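Side-chain contacts in Cow rumen GH26 endo-mannanase (Metagenome, PDB 6UEH), which hydrolyses internal beta-1,4-mannosidic bonds of mannans such as galactomannan, with a family 26 catalytic barrel and an accessory carbohydrate-binding-type domain: residues Met208-Asn211 against Asp217-Thr220; Glu294-Leu299 against Leu306-Leu311; Trp239-Pro244 against Asn286-Met291. All blocks are in the same frame, centred on the assembly; numbering follows the deposited sequence.

Contact 1: residues Met208-Asn211 against Asp217-Thr220; sequences MNYN and DDQT
Y210 and D217 meet through a water: D217 OD1 and the phenol OH lie 3.6 Å apart, and one water bridges them, accepting from the hydroxyl and donating to the carboxylate. The same D217 OD1 takes the backbone N-H of Q219 and closes an Asx turn. D218 divides its two oxygens between the segments. OD2 faces N209, whose ND2 gives it a nearly straight hydrogen bond (2.7 Å, 167°) on the anti side, somewhat tilted out of the carboxylate plane. The bond lies almost in the plane of the donor amide; the amide and carboxylate planes are 76° apart, and the side chains cross at about a right angle. A second water donates to this OD2 and accepts from the backbone N of N209. The Y210 ring stands nearly perpendicular to the D218 carboxylate, its OH 3.6 Å from D218 OD1. With D218 CG set between its own backbone N and carbonyl carbon (chi1 63°), OD1 swings forward along the chain and closes a second Asx turn on T220 N at 3.1 Å. Next comes Q219, the N-cap residue of helix 220-230. T220 follows in the first turn: its OG1 binds D218 OD1 at 2.7 Å from above the carboxylate plane, on the same face as T220 N. Its CB packs at the edge of the Y210 ring, 3.9 Å from CE2. Both segments belong to the loop after barrel strand 202-206, and R223 holds the backbone O of D218. With OD1 gripped by T220 and OD2 by N209 and a water, the buried D218 carboxylate is fixed in rotation; these donors, with the nearby helix N-terminus, would favour its ionised form.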
ATOM      1  N   MET A 208      15.055 -13.760  -8.471  1.00 17.39           N
ATOM      2  CA  MET A 208      16.309 -13.023  -8.614  1.00 17.22           C
ATOM      3  C   MET A 208      17.484 -13.889  -9.077  1.00 18.02           C
ATOM      4  O   MET A 208      18.383 -13.403  -9.766  1.00 17.52           O
ATOM      5  CB  MET A 208      16.666 -12.338  -7.291  1.00 15.92           C
ATOM      6  CG  MET A 208      16.777 -13.289  -6.110  1.00 16.02           C
ATOM      7  SD  MET A 208      16.966 -12.417  -4.542  1.00 26.55           S
ATOM      8  CE  MET A 208      18.500 -11.546  -4.834  1.00 21.77           C
ATOM      9  N   ASN A 209      17.480 -15.169  -8.715  1.00 18.64           N
ATOM     10  CA  ASN A 209      18.633 -16.022  -8.997  1.00 19.37           C
ATOM     11  C   ASN A 209      18.651 -16.595 -10.412  1.00 19.42           C
ATOM     12  O   ASN A 209      19.608 -17.260 -10.806  1.00 17.31           O
ATOM     13  CB  ASN A 209      18.708 -17.153  -7.971  1.00 19.77           C
ATOM     14  CG  ASN A 209      19.139 -16.659  -6.606  1.00 21.13           C
ATOM     15  OD1 ASN A 209      20.025 -15.810  -6.498  1.00 20.43           O
ATOM     16  ND2 ASN A 209      18.504 -17.174  -5.556  1.00 21.48           N
ATOM     17  N   TYR A 210      17.599 -16.328 -11.177  1.00 16.06           N
ATOM     18  CA  TYR A 210      17.592 -16.670 -12.594  1.00 16.07           C
ATOM     19  C   TYR A 210      18.093 -15.478 -13.403  1.00 17.00           C
ATOM     20  O   TYR A 210      17.360 -14.930 -14.225  1.00 16.59           O
ATOM     21  CB  TYR A 210      16.191 -17.068 -13.059  1.00 16.64           C
ATOM     22  CG  TYR A 210      15.574 -18.246 -12.331  1.00 17.27           C
ATOM     23  CD1 TYR A 210      15.787 -19.550 -12.765  1.00 17.94           C
ATOM     24  CD2 TYR A 210      14.757 -18.050 -11.224  1.00 16.69           C
ATOM     25  CE1 TYR A 210      15.211 -20.629 -12.106  1.00 17.55           C
ATOM     26  CE2 TYR A 210      14.177 -19.119 -10.561  1.00 16.65           C
ATOM     27  CZ  TYR A 210      14.407 -20.405 -11.004  1.00 17.70           C
ATOM     28  OH  TYR A 210      13.828 -21.465 -10.343  1.00 18.05           O
ATOM     29  N   ASN A 211      19.340 -15.077 -13.163  1.00 18.20           N
ATOM     30  CA  ASN A 211      19.897 -13.867 -13.770  1.00 18.70           C
ATOM     31  C   ASN A 211      21.146 -14.163 -14.613  1.00 18.71           C
ATOM     32  O   ASN A 211      21.743 -15.230 -14.482  1.00 18.62           O
ATOM     33  CB  ASN A 211      20.222 -12.843 -12.678  1.00 17.89           C
ATOM     34  CG  ASN A 211      21.376 -13.277 -11.801  1.00 18.16           C
ATOM     35  OD1 ASN A 211      22.542 -13.114 -12.166  1.00 17.88           O
ATOM     36  ND2 ASN A 211      21.060 -13.826 -10.632  1.00 17.63           N
ATOM     37  N   ASP A 217      19.974 -22.336 -10.252  1.00 23.59           N
ATOM     38  CA  ASP A 217      18.626 -22.892 -10.155  1.00 22.93           C
ATOM     39  C   ASP A 217      18.261 -23.149  -8.695  1.00 21.98           C
ATOM     40  O   ASP A 217      18.589 -24.204  -8.154  1.00 22.18           O
ATOM     41  CB  ASP A 217      18.527 -24.191 -10.970  1.00 24.82           C
ATOM     42  CG  ASP A 217      17.094 -24.688 -11.130  1.00 24.74           C
ATOM     43  OD1 ASP A 217      16.195 -24.204 -10.413  1.00 23.25           O
ATOM     44  OD2 ASP A 217      16.868 -25.582 -11.975  1.00 26.04           O
ATOM     45  N   ASP A 218      17.580 -22.196  -8.063  1.00 21.41           N
ATOM     46  CA  ASP A 218      17.215 -22.351  -6.656  1.00 21.60           C
ATOM     47  C   ASP A 218      15.851 -23.018  -6.493  1.00 19.98           C
ATOM     48  O   ASP A 218      15.272 -22.999  -5.406  1.00 19.43           O
ATOM     49  CB  ASP A 218      17.245 -20.998  -5.921  1.00 20.62           C
ATOM     50  CG  ASP A 218      16.228 -19.989  -6.459  1.00 18.64           C
ATOM     51  OD1 ASP A 218      15.282 -20.370  -7.180  1.00 17.39           O
ATOM     52  OD2 ASP A 218      16.374 -18.791  -6.132  1.00 18.32           O
ATOM     53  N   GLN A 219      15.348 -23.590  -7.587  1.00 20.07           N
ATOM     54  CA  GLN A 219      14.118 -24.386  -7.589  1.00 20.18           C
ATOM     55  C   GLN A 219      12.866 -23.599  -7.198  1.00 19.70           C
ATOM     56  O   GLN A 219      11.883 -24.182  -6.734  1.00 20.98           O
ATOM     57  CB  GLN A 219      14.273 -25.597  -6.661  1.00 21.80           C
ATOM     58  CG  GLN A 219      15.258 -26.642  -7.160  1.00 25.75           C
ATOM     59  CD  GLN A 219      14.662 -27.538  -8.229  1.00 27.85           C
ATOM     60  OE1 GLN A 219      13.589 -28.110  -8.045  1.00 29.68           O
ATOM     61  NE2 GLN A 219      15.353 -27.659  -9.356  1.00 28.83           N
ATOM     62  N   THR A 220      12.897 -22.284  -7.395  1.00 17.54           N
ATOM     63  CA  THR A 220      11.740 -21.441  -7.100  1.00 16.43           C
ATOM     64  C   THR A 220      10.522 -21.866  -7.921  1.00 15.67           C
ATOM     65  O   THR A 220       9.431 -22.027  -7.379  1.00 14.99           O
ATOM     66  CB  THR A 220      12.038 -19.949  -7.368  1.00 15.27           C
ATOM     67  OG1 THR A 220      12.919 -19.445  -6.356  1.00 14.38           O
ATOM     68  CG2 THR A 220      10.752 -19.129  -7.355  1.00 14.28           C
TER
HETATM   69  O   HOH W   1      15.310 -16.750  -7.648  1.00 18.73           O
HETATM   70  O   HOH W   2      13.775 -24.025 -11.525  1.00 15.01           O

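Contact 2: residues Glu294-Leu299 against Leu306-Leu311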
ATOM      1  N   GLU A 294      11.579 -17.124 -19.273  1.00 16.98           N
ATOM      2  CA  GLU A 294      11.779 -18.559 -19.411  1.00 20.04           C
ATOM      3  C   GLU A 294      11.121 -19.307 -18.255  1.00 17.20           C
ATOM      4  O   GLU A 294      10.491 -20.342 -18.452  1.00 16.97           O
ATOM      5  CB  GLU A 294      13.274 -18.884 -19.480  1.00 24.37           C
ATOM      6  CG  GLU A 294      13.592 -20.361 -19.637  1.00 30.36           C
ATOM      7  CD  GLU A 294      15.082 -20.627 -19.778  1.00 35.70           C
ATOM      8  OE1 GLU A 294      15.475 -21.812 -19.808  1.00 38.89           O
ATOM      9  OE2 GLU A 294      15.862 -19.653 -19.860  1.00 37.40           O
ATOM     10  N   GLN A 295      11.262 -18.768 -17.051  1.00 15.84           N
ATOM     11  CA  GLN A 295      10.664 -19.383 -15.873  1.00 17.82           C
ATOM     12  C   GLN A 295       9.154 -19.159 -15.819  1.00 17.75           C
ATOM     13  O   GLN A 295       8.399 -20.064 -15.457  1.00 19.40           O
ATOM     14  CB  GLN A 295      11.329 -18.846 -14.604  1.00 16.96           C
ATOM     15  CG  GLN A 295      12.803 -19.181 -14.528  1.00 18.37           C
ATOM     16  CD  GLN A 295      13.065 -20.662 -14.733  1.00 19.15           C
ATOM     17  OE1 GLN A 295      12.396 -21.510 -14.141  1.00 18.81           O
ATOM     18  NE2 GLN A 295      14.034 -20.982 -15.585  1.00 20.23           N
ATOM     19  N   LEU A 296       8.719 -17.957 -16.183  1.00 15.34           N
ATOM     20  CA  LEU A 296       7.298 -17.624 -16.182  1.00 14.88           C
ATOM     21  C   LEU A 296       6.535 -18.446 -17.215  1.00 14.60           C
ATOM     22  O   LEU A 296       5.357 -18.756 -17.025  1.00 14.69           O
ATOM     23  CB  LEU A 296       7.099 -16.130 -16.446  1.00 14.14           C
ATOM     24  CG  LEU A 296       7.671 -15.218 -15.356  1.00 14.28           C
ATOM     25  CD1 LEU A 296       7.433 -13.750 -15.690  1.00 13.69           C
ATOM     26  CD2 LEU A 296       7.068 -15.575 -14.002  1.00 13.70           C
ATOM     27  N   GLN A 297       7.215 -18.796 -18.303  1.00 13.62           N
ATOM     28  CA  GLN A 297       6.620 -19.616 -19.352  1.00 16.08           C
ATOM     29  C   GLN A 297       6.348 -21.027 -18.846  1.00 16.11           C
ATOM     30  O   GLN A 297       5.330 -21.630 -19.182  1.00 15.93           O
ATOM     31  CB  GLN A 297       7.527 -19.662 -20.584  1.00 18.96           C
ATOM     32  CG  GLN A 297       6.969 -20.498 -21.727  1.00 24.34           C
ATOM     33  CD  GLN A 297       5.696 -19.914 -22.309  1.00 28.18           C
ATOM     34  OE1 GLN A 297       5.648 -18.734 -22.660  1.00 29.87           O
ATOM     35  NE2 GLN A 297       4.654 -20.737 -22.410  1.00 28.65           N
ATOM     36  N   ARG A 298       7.268 -21.551 -18.039  1.00 17.31           N
ATOM     37  CA  ARG A 298       7.089 -22.863 -17.424  1.00 18.67           C
ATOM     38  C   ARG A 298       5.814 -22.869 -16.576  1.00 18.30           C
ATOM     39  O   ARG A 298       5.034 -23.822 -16.613  1.00 16.78           O
ATOM     40  CB  ARG A 298       8.301 -23.233 -16.568  1.00 19.57           C
ATOM     41  CG  ARG A 298       9.615 -23.345 -17.330  1.00 20.02           C
ATOM     42  CD  ARG A 298      10.770 -23.582 -16.369  1.00 20.38           C
ATOM     43  NE  ARG A 298      10.642 -24.866 -15.685  1.00 20.97           N
ATOM     44  CZ  ARG A 298      11.216 -25.152 -14.523  1.00 22.51           C
ATOM     45  NH1 ARG A 298      11.945 -24.237 -13.905  1.00 23.20           N
ATOM     46  NH2 ARG A 298      11.057 -26.348 -13.974  1.00 20.70           N
ATOM     47  N   LEU A 299       5.608 -21.789 -15.825  1.00 16.43           N
ATOM     48  CA  LEU A 299       4.391 -21.626 -15.035  1.00 15.78           C
ATOM     49  C   LEU A 299       3.170 -21.606 -15.944  1.00 15.11           C
ATOM     50  O   LEU A 299       2.185 -22.289 -15.678  1.00 16.40           O
ATOM     51  CB  LEU A 299       4.444 -20.346 -14.196  1.00 13.92           C
ATOM     52  CG  LEU A 299       5.495 -20.297 -13.086  1.00 20.49           C
ATOM     53  CD1 LEU A 299       5.360 -19.008 -12.284  1.00 18.98           C
ATOM     54  CD2 LEU A 299       5.374 -21.512 -12.184  1.00 14.96           C
ATOM     55  N   LEU A 306       0.076 -16.236 -11.404  1.00 15.41           N
ATOM     56  CA  LEU A 306       1.022 -15.642 -10.466  1.00 14.38           C
ATOM     57  C   LEU A 306       0.724 -14.165 -10.220  1.00 13.90           C
ATOM     58  O   LEU A 306       0.556 -13.395 -11.163  1.00 13.48           O
ATOM     59  CB  LEU A 306       2.456 -15.804 -10.989  1.00 15.95           C
ATOM     60  CG  LEU A 306       3.597 -15.230 -10.149  1.00 16.43           C
ATOM     61  CD1 LEU A 306       3.761 -16.019  -8.855  1.00 16.20           C
ATOM     62  CD2 LEU A 306       4.895 -15.213 -10.949  1.00 17.22           C
ATOM     63  N   ILE A 307       0.656 -13.772  -8.953  1.00 14.09           N
ATOM     64  CA  ILE A 307       0.626 -12.352  -8.619  1.00 13.92           C
ATOM     65  C   ILE A 307       2.053 -11.828  -8.742  1.00 14.16           C
ATOM     66  O   ILE A 307       2.861 -11.962  -7.821  1.00 15.29           O
ATOM     67  CB  ILE A 307       0.072 -12.095  -7.205  1.00 14.92           C
ATOM     68  CG1 ILE A 307      -1.320 -12.719  -7.062  1.00 16.33           C
ATOM     69  CG2 ILE A 307       0.027 -10.598  -6.912  1.00 14.04           C
ATOM     70  CD1 ILE A 307      -1.873 -12.684  -5.655  1.00 18.51           C
ATOM     71  N   PHE A 308       2.359 -11.251  -9.898  1.00 13.68           N
ATOM     72  CA  PHE A 308       3.721 -10.852 -10.232  1.00 14.39           C
ATOM     73  C   PHE A 308       3.976  -9.402  -9.833  1.00 14.40           C
ATOM     74  O   PHE A 308       3.290  -8.489 -10.301  1.00 13.44           O
ATOM     75  CB  PHE A 308       3.968 -11.059 -11.731  1.00 15.26           C
ATOM     76  CG  PHE A 308       5.397 -10.872 -12.148  1.00 16.85           C
ATOM     77  CD1 PHE A 308       6.430 -11.405 -11.394  1.00 18.18           C
ATOM     78  CD2 PHE A 308       5.708 -10.178 -13.308  1.00 17.00           C
ATOM     79  CE1 PHE A 308       7.749 -11.237 -11.783  1.00 18.19           C
ATOM     80  CE2 PHE A 308       7.025 -10.009 -13.700  1.00 16.22           C
ATOM     81  CZ  PHE A 308       8.044 -10.539 -12.937  1.00 16.16           C
ATOM     82  N   ARG A 309       4.964  -9.201  -8.963  1.00 14.21           N
ATOM     83  CA  ARG A 309       5.271  -7.876  -8.432  1.00 15.22           C
ATOM     84  C   ARG A 309       6.706  -7.459  -8.772  1.00 16.35           C
ATOM     85  O   ARG A 309       7.571  -7.400  -7.897  1.00 17.20           O
ATOM     86  CB  ARG A 309       5.044  -7.855  -6.914  1.00 15.09           C
ATOM     87  CG  ARG A 309       5.086  -6.475  -6.272  1.00 15.00           C
ATOM     88  CD  ARG A 309       4.652  -6.544  -4.812  1.00 15.60           C
ATOM     89  NE  ARG A 309       5.464  -7.477  -4.036  1.00 15.53           N
ATOM     90  CZ  ARG A 309       6.421  -7.109  -3.190  1.00 16.07           C
ATOM     91  NH1 ARG A 309       6.681  -5.820  -2.998  1.00 15.60           N
ATOM     92  NH2 ARG A 309       7.110  -8.028  -2.525  1.00 16.49           N
ATOM     93  N   PRO A 310       6.966  -7.172 -10.056  1.00 15.67           N
ATOM     94  CA  PRO A 310       8.310  -6.752 -10.450  1.00 15.01           C
ATOM     95  C   PRO A 310       8.522  -5.280 -10.142  1.00 14.81           C
ATOM     96  O   PRO A 310       7.545  -4.598  -9.831  1.00 14.88           O
ATOM     97  CB  PRO A 310       8.314  -7.001 -11.956  1.00 14.57           C
ATOM     98  CG  PRO A 310       6.904  -6.688 -12.357  1.00 14.79           C
ATOM     99  CD  PRO A 310       6.029  -7.128 -11.195  1.00 15.12           C
ATOM    100  N   LEU A 311       9.765  -4.807 -10.223  1.00 15.56           N
ATOM    101  CA  LEU A 311      10.058  -3.377 -10.148  1.00 15.36           C
ATOM    102  C   LEU A 311       9.390  -2.731  -8.940  1.00 15.64           C
ATOM    103  O   LEU A 311       8.776  -1.669  -9.052  1.00 16.01           O
ATOM    104  CB  LEU A 311       9.607  -2.686 -11.437  1.00 15.08           C
ATOM    105  CG  LEU A 311      10.229  -3.229 -12.727  1.00 14.01           C
ATOM    106  CD1 LEU A 311       9.483  -2.720 -13.953  1.00 14.31           C
ATOM    107  CD2 LEU A 311      11.696  -2.841 -12.801  1.00 11.62           C
TER
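L306 rests one methyl, CD2, over the seam where two leucines of the facing helix meet: it lies 3.8 Å from L296 CD2 and 4.0 Å from L299 CD1. The helical pair is one turn apart, i and i+3, and the strand leucine crosses L296 at about a right angle. In L306 the CG is turned anti to the backbone N (chi1 179°), which carries the branch off the strand toward the helix. F308, two residues on and on the same side of strand 306-309, makes the second bump. Its ring is sandwiched: L296 CD1 sits over one face, 4.2 Å above the plane, and P310 CD over the opposite face at 3.7 Å, both displaced toward the rim. L296 is thus a forked knob, one methyl against L306 and the other against the ring of F308. The axes of helix 294-299 and strand 306-309 run almost antiparallel (162°), 11.5 Å apart, a spacing bridged by these four side chains with L348 beside them. This is the inner face of helix 280-301 against the parallel barrel strand that follows it, the alpha-to-beta step of a TIM barrel. Helix 334-351 closes the same layer through L348, which touches both L296 and F308, while T221, V224 and I225 of helix 220-230 flank L299. No hydrogen bond crosses the interface. Between these two segments the contacts are all apolar, methyl to methyl and methyl to ring, so the fit rests on shape and on burial from water rather than on directed bonds.

Contact 3: residues Trp239-Pro244 against Asn286-Met291. With ACT (acetate ion), chain D.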
ATOM      1  N   TRP A 239      11.001  -9.717  -7.893  1.00 14.50           N
ATOM      2  CA  TRP A 239      12.103  -9.958  -8.818  1.00 15.64           C
ATOM      3  C   TRP A 239      13.276  -9.029  -8.509  1.00 16.53           C
ATOM      4  O   TRP A 239      13.443  -7.999  -9.156  1.00 17.39           O
ATOM      5  CB  TRP A 239      11.624  -9.763 -10.262  1.00 15.89           C
ATOM      6  CG  TRP A 239      12.620 -10.107 -11.330  1.00 16.53           C
ATOM      7  CD1 TRP A 239      13.575 -11.084 -11.289  1.00 17.64           C
ATOM      8  CD2 TRP A 239      12.756  -9.468 -12.607  1.00 18.04           C
ATOM      9  NE1 TRP A 239      14.294 -11.092 -12.463  1.00 18.06           N
ATOM     10  CE2 TRP A 239      13.812 -10.109 -13.286  1.00 19.15           C
ATOM     11  CE3 TRP A 239      12.086  -8.414 -13.240  1.00 18.22           C
ATOM     12  CZ2 TRP A 239      14.215  -9.729 -14.568  1.00 19.53           C
ATOM     13  CZ3 TRP A 239      12.486  -8.041 -14.513  1.00 19.51           C
ATOM     14  CH2 TRP A 239      13.541  -8.697 -15.163  1.00 19.86           C
ATOM     15  N   HIS A 240      14.078  -9.394  -7.510  1.00 17.49           N
ATOM     16  CA  HIS A 240      15.230  -8.585  -7.111  1.00 19.09           C
ATOM     17  C   HIS A 240      16.383  -8.705  -8.107  1.00 19.57           C
ATOM     18  O   HIS A 240      17.487  -9.118  -7.741  1.00 19.87           O
ATOM     19  CB  HIS A 240      15.719  -8.986  -5.715  1.00 19.16           C
ATOM     20  CG  HIS A 240      14.859  -8.482  -4.598  1.00 20.30           C
ATOM     21  ND1 HIS A 240      13.653  -9.061  -4.265  1.00 19.56           N
ATOM     22  CD2 HIS A 240      15.033  -7.453  -3.735  1.00 22.08           C
ATOM     23  CE1 HIS A 240      13.122  -8.411  -3.244  1.00 21.28           C
ATOM     24  NE2 HIS A 240      13.939  -7.430  -2.904  1.00 22.87           N
ATOM     25  N   ILE A 241      16.132  -8.330  -9.358  1.00 17.95           N
ATOM     26  CA  ILE A 241      17.140  -8.465 -10.402  1.00 16.80           C
ATOM     27  C   ILE A 241      18.284  -7.467 -10.200  1.00 18.46           C
ATOM     28  O   ILE A 241      18.074  -6.252 -10.148  1.00 16.84           O
ATOM     29  CB  ILE A 241      16.517  -8.295 -11.816  1.00 17.68           C
ATOM     30  CG1 ILE A 241      17.599  -8.361 -12.897  1.00 17.19           C
ATOM     31  CG2 ILE A 241      15.697  -7.009 -11.918  1.00 17.55           C
ATOM     32  CD1 ILE A 241      18.299  -9.707 -12.983  1.00 16.43           C
ATOM     33  N   ASN A 242      19.495  -7.998 -10.062  1.00 18.88           N
ATOM     34  CA  ASN A 242      20.681  -7.179  -9.843  1.00 20.45           C
ATOM     35  C   ASN A 242      21.307  -6.674 -11.139  1.00 20.92           C
ATOM     36  O   ASN A 242      21.077  -7.226 -12.213  1.00 17.74           O
ATOM     37  CB  ASN A 242      21.740  -7.963  -9.057  1.00 21.64           C
ATOM     38  CG  ASN A 242      21.390  -8.121  -7.588  1.00 22.51           C
ATOM     39  OD1 ASN A 242      20.232  -8.329  -7.225  1.00 21.63           O
ATOM     40  ND2 ASN A 242      22.401  -8.017  -6.732  1.00 20.45           N
ATOM     41  N   VAL A 243      22.104  -5.617 -11.022  1.00 22.56           N
ATOM     42  CA  VAL A 243      22.951  -5.159 -12.116  1.00 23.11           C
ATOM     43  C   VAL A 243      24.395  -5.173 -11.623  1.00 23.99           C
ATOM     44  O   VAL A 243      24.631  -5.151 -10.414  1.00 24.16           O
ATOM     45  CB  VAL A 243      22.566  -3.741 -12.599  1.00 21.05           C
ATOM     46  CG1 VAL A 243      21.135  -3.722 -13.124  1.00 20.29           C
ATOM     47  CG2 VAL A 243      22.754  -2.724 -11.478  1.00 22.21           C
ATOM     48  N   PRO A 244      25.369  -5.232 -12.547  1.00 24.92           N
ATOM     49  CA  PRO A 244      26.761  -5.125 -12.099  1.00 25.68           C
ATOM     50  C   PRO A 244      27.039  -3.763 -11.472  1.00 27.51           C
ATOM     51  O   PRO A 244      26.578  -2.753 -12.000  1.00 28.73           O
ATOM     52  CB  PRO A 244      27.567  -5.306 -13.391  1.00 26.94           C
ATOM     53  CG  PRO A 244      26.643  -6.021 -14.321  1.00 25.79           C
ATOM     54  CD  PRO A 244      25.273  -5.517 -13.989  1.00 21.78           C
ATOM     55  N   ASN A 286      17.432  -6.863 -21.348  1.00 18.62           N
ATOM     56  CA  ASN A 286      16.750  -7.845 -22.186  1.00 21.24           C
ATOM     57  C   ASN A 286      17.137  -9.283 -21.856  1.00 22.98           C
ATOM     58  O   ASN A 286      16.291 -10.176 -21.887  1.00 20.36           O
ATOM     59  CB  ASN A 286      17.016  -7.560 -23.665  1.00 18.67           C
ATOM     60  CG  ASN A 286      16.188  -6.404 -24.189  1.00 18.64           C
ATOM     61  OD1 ASN A 286      15.114  -6.108 -23.662  1.00 18.39           O
ATOM     62  ND2 ASN A 286      16.680  -5.743 -25.230  1.00 19.43           N
ATOM     63  N   GLU A 287      18.412  -9.508 -21.542  1.00 18.93           N
ATOM     64  CA  GLU A 287      18.869 -10.839 -21.147  1.00 21.84           C
ATOM     65  C   GLU A 287      18.223 -11.270 -19.836  1.00 17.90           C
ATOM     66  O   GLU A 287      17.821 -12.423 -19.683  1.00 17.63           O
ATOM     67  CB  GLU A 287      20.392 -10.880 -21.009  1.00 25.20           C
ATOM     68  CG  GLU A 287      21.150 -10.847 -22.321  1.00 29.95           C
ATOM     69  CD  GLU A 287      22.624 -11.159 -22.139  1.00 34.39           C
ATOM     70  OE1 GLU A 287      22.984 -11.708 -21.075  1.00 35.62           O
ATOM     71  OE2 GLU A 287      23.421 -10.857 -23.052  1.00 36.68           O
ATOM     72  N   ALA A 288      18.125 -10.339 -18.892  1.00 17.78           N
ATOM     73  CA  ALA A 288      17.494 -10.622 -17.607  1.00 16.95           C
ATOM     74  C   ALA A 288      16.006 -10.919 -17.782  1.00 16.75           C
ATOM     75  O   ALA A 288      15.466 -11.829 -17.152  1.00 16.38           O
ATOM     76  CB  ALA A 288      17.696  -9.457 -16.649  1.00 17.11           C
ATOM     77  N   ILE A 289      15.349 -10.148 -18.641  1.00 15.82           N
ATOM     78  CA  ILE A 289      13.939 -10.373 -18.940  1.00 15.34           C
ATOM     79  C   ILE A 289      13.741 -11.742 -19.593  1.00 16.21           C
ATOM     80  O   ILE A 289      12.785 -12.455 -19.282  1.00 16.38           O
ATOM     81  CB  ILE A 289      13.377  -9.267 -19.855  1.00 15.34           C
ATOM     82  CG1 ILE A 289      13.328  -7.935 -19.105  1.00 13.38           C
ATOM     83  CG2 ILE A 289      11.984  -9.624 -20.354  1.00 15.52           C
ATOM     84  CD1 ILE A 289      12.945  -6.761 -19.981  1.00 16.02           C
ATOM     85  N   LYS A 290      14.661 -12.104 -20.484  1.00 17.98           N
ATOM     86  CA  LYS A 290      14.615 -13.393 -21.172  1.00 18.37           C
ATOM     87  C   LYS A 290      14.667 -14.556 -20.186  1.00 18.64           C
ATOM     88  O   LYS A 290      13.893 -15.510 -20.295  1.00 18.23           O
ATOM     89  CB  LYS A 290      15.769 -13.507 -22.175  1.00 19.23           C
ATOM     90  CG  LYS A 290      15.797 -14.822 -22.956  1.00 20.24           C
ATOM     91  CD  LYS A 290      17.057 -14.948 -23.806  1.00 25.09           C
ATOM     92  CE  LYS A 290      18.305 -14.997 -22.932  1.00 28.76           C
ATOM     93  NZ  LYS A 290      19.556 -15.235 -23.715  1.00 32.77           N
ATOM     94  N   MET A 291      15.579 -14.473 -19.223  1.00 17.92           N
ATOM     95  CA  MET A 291      15.745 -15.542 -18.243  1.00 18.82           C
ATOM     96  C   MET A 291      14.551 -15.609 -17.298  1.00 18.66           C
ATOM     97  O   MET A 291      14.139 -16.693 -16.878  1.00 17.82           O
ATOM     98  CB  MET A 291      17.043 -15.354 -17.458  1.00 18.50           C
ATOM     99  CG  MET A 291      18.282 -15.420 -18.334  1.00 20.03           C
ATOM    100  SD  MET A 291      19.815 -15.580 -17.401  1.00 24.58           S
ATOM    101  CE  MET A 291      21.001 -15.665 -18.739  1.00 22.92           C
TER
HETATM  102  C   ACT D 603      12.614  -6.278  -0.163  1.00 27.04           C
HETATM  103  O   ACT D 603      13.755  -6.092  -0.641  1.00 26.89           O
HETATM  104  OXT ACT D 603      11.682  -6.366  -0.992  1.00 25.18           O
HETATM  105  CH3 ACT D 603      12.383  -6.394   1.314  1.00 27.65           C
HETATM  106  O   HOH W   3      16.209 -12.453 -14.579  1.00 18.57           O
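The indole of W239 points the far end of its six-membered ring at helix 280-301. CH2 comes to 4.0 Å from I289 CG1, which stands at the ring edge near its plane, and the two side chains cross at about a right angle. CZ2 lies 4.1 Å from A288 CB. W239 CG is anti to the backbone N (chi1 -174°), which extends the indole from the end of barrel strand 234-238 toward the helix. I241 CB sits over one face of the same indole, 3.5 Å above the plane and offset toward the rim. Its CD1 then runs on to A288 CB at 3.7 Å, so the small alanine receives ring and chain together. On the polar edge, a water in the indole plane accepts from W239 NE1 and donates to A288 O at 2.7 Å. H240, centre of an inverse gamma turn, points the other way: its NE2 gives a hydrogen bond of 2.6 Å to an acetate, probably from the crystallisation liquor, while D206 holds ND1. H312 also binds the acetate. This is the C-terminal end of the barrel, where TIM-barrel enzymes have their active site, so the acetate is consistent with a place in the substrate cleft. Segment 239-244 therefore faces two ways: W239 and I241 pack on the helix, while H240 offers an N-H at a site that accepts a carboxylate.

All three contacts lie in the family 26 TIM-barrel domain, apart from the calcium-bearing accessory domain, and their centres are only 11 to 13 Å from one another. Along the chain, contact 1 comes first, contact 3 opens after it, and contact 2 follows contact 3. Contacts 2 and 3 use successive parts of helix 280-301: residues 286-291 meet the loop after strand 234-238, and its later turns pack on strand 306-309. Contact 1 lies beside both: Y210 CE1 is 3.4 Å from Q295 CD, and N211 CB is 3.7 Å from I241 CD1. Helix 280-301 thus backs the adjacent parallel strands 202-206, 234-238 and 306-309 and their loops at the C-terminal barrel mouth, probably the active-site side.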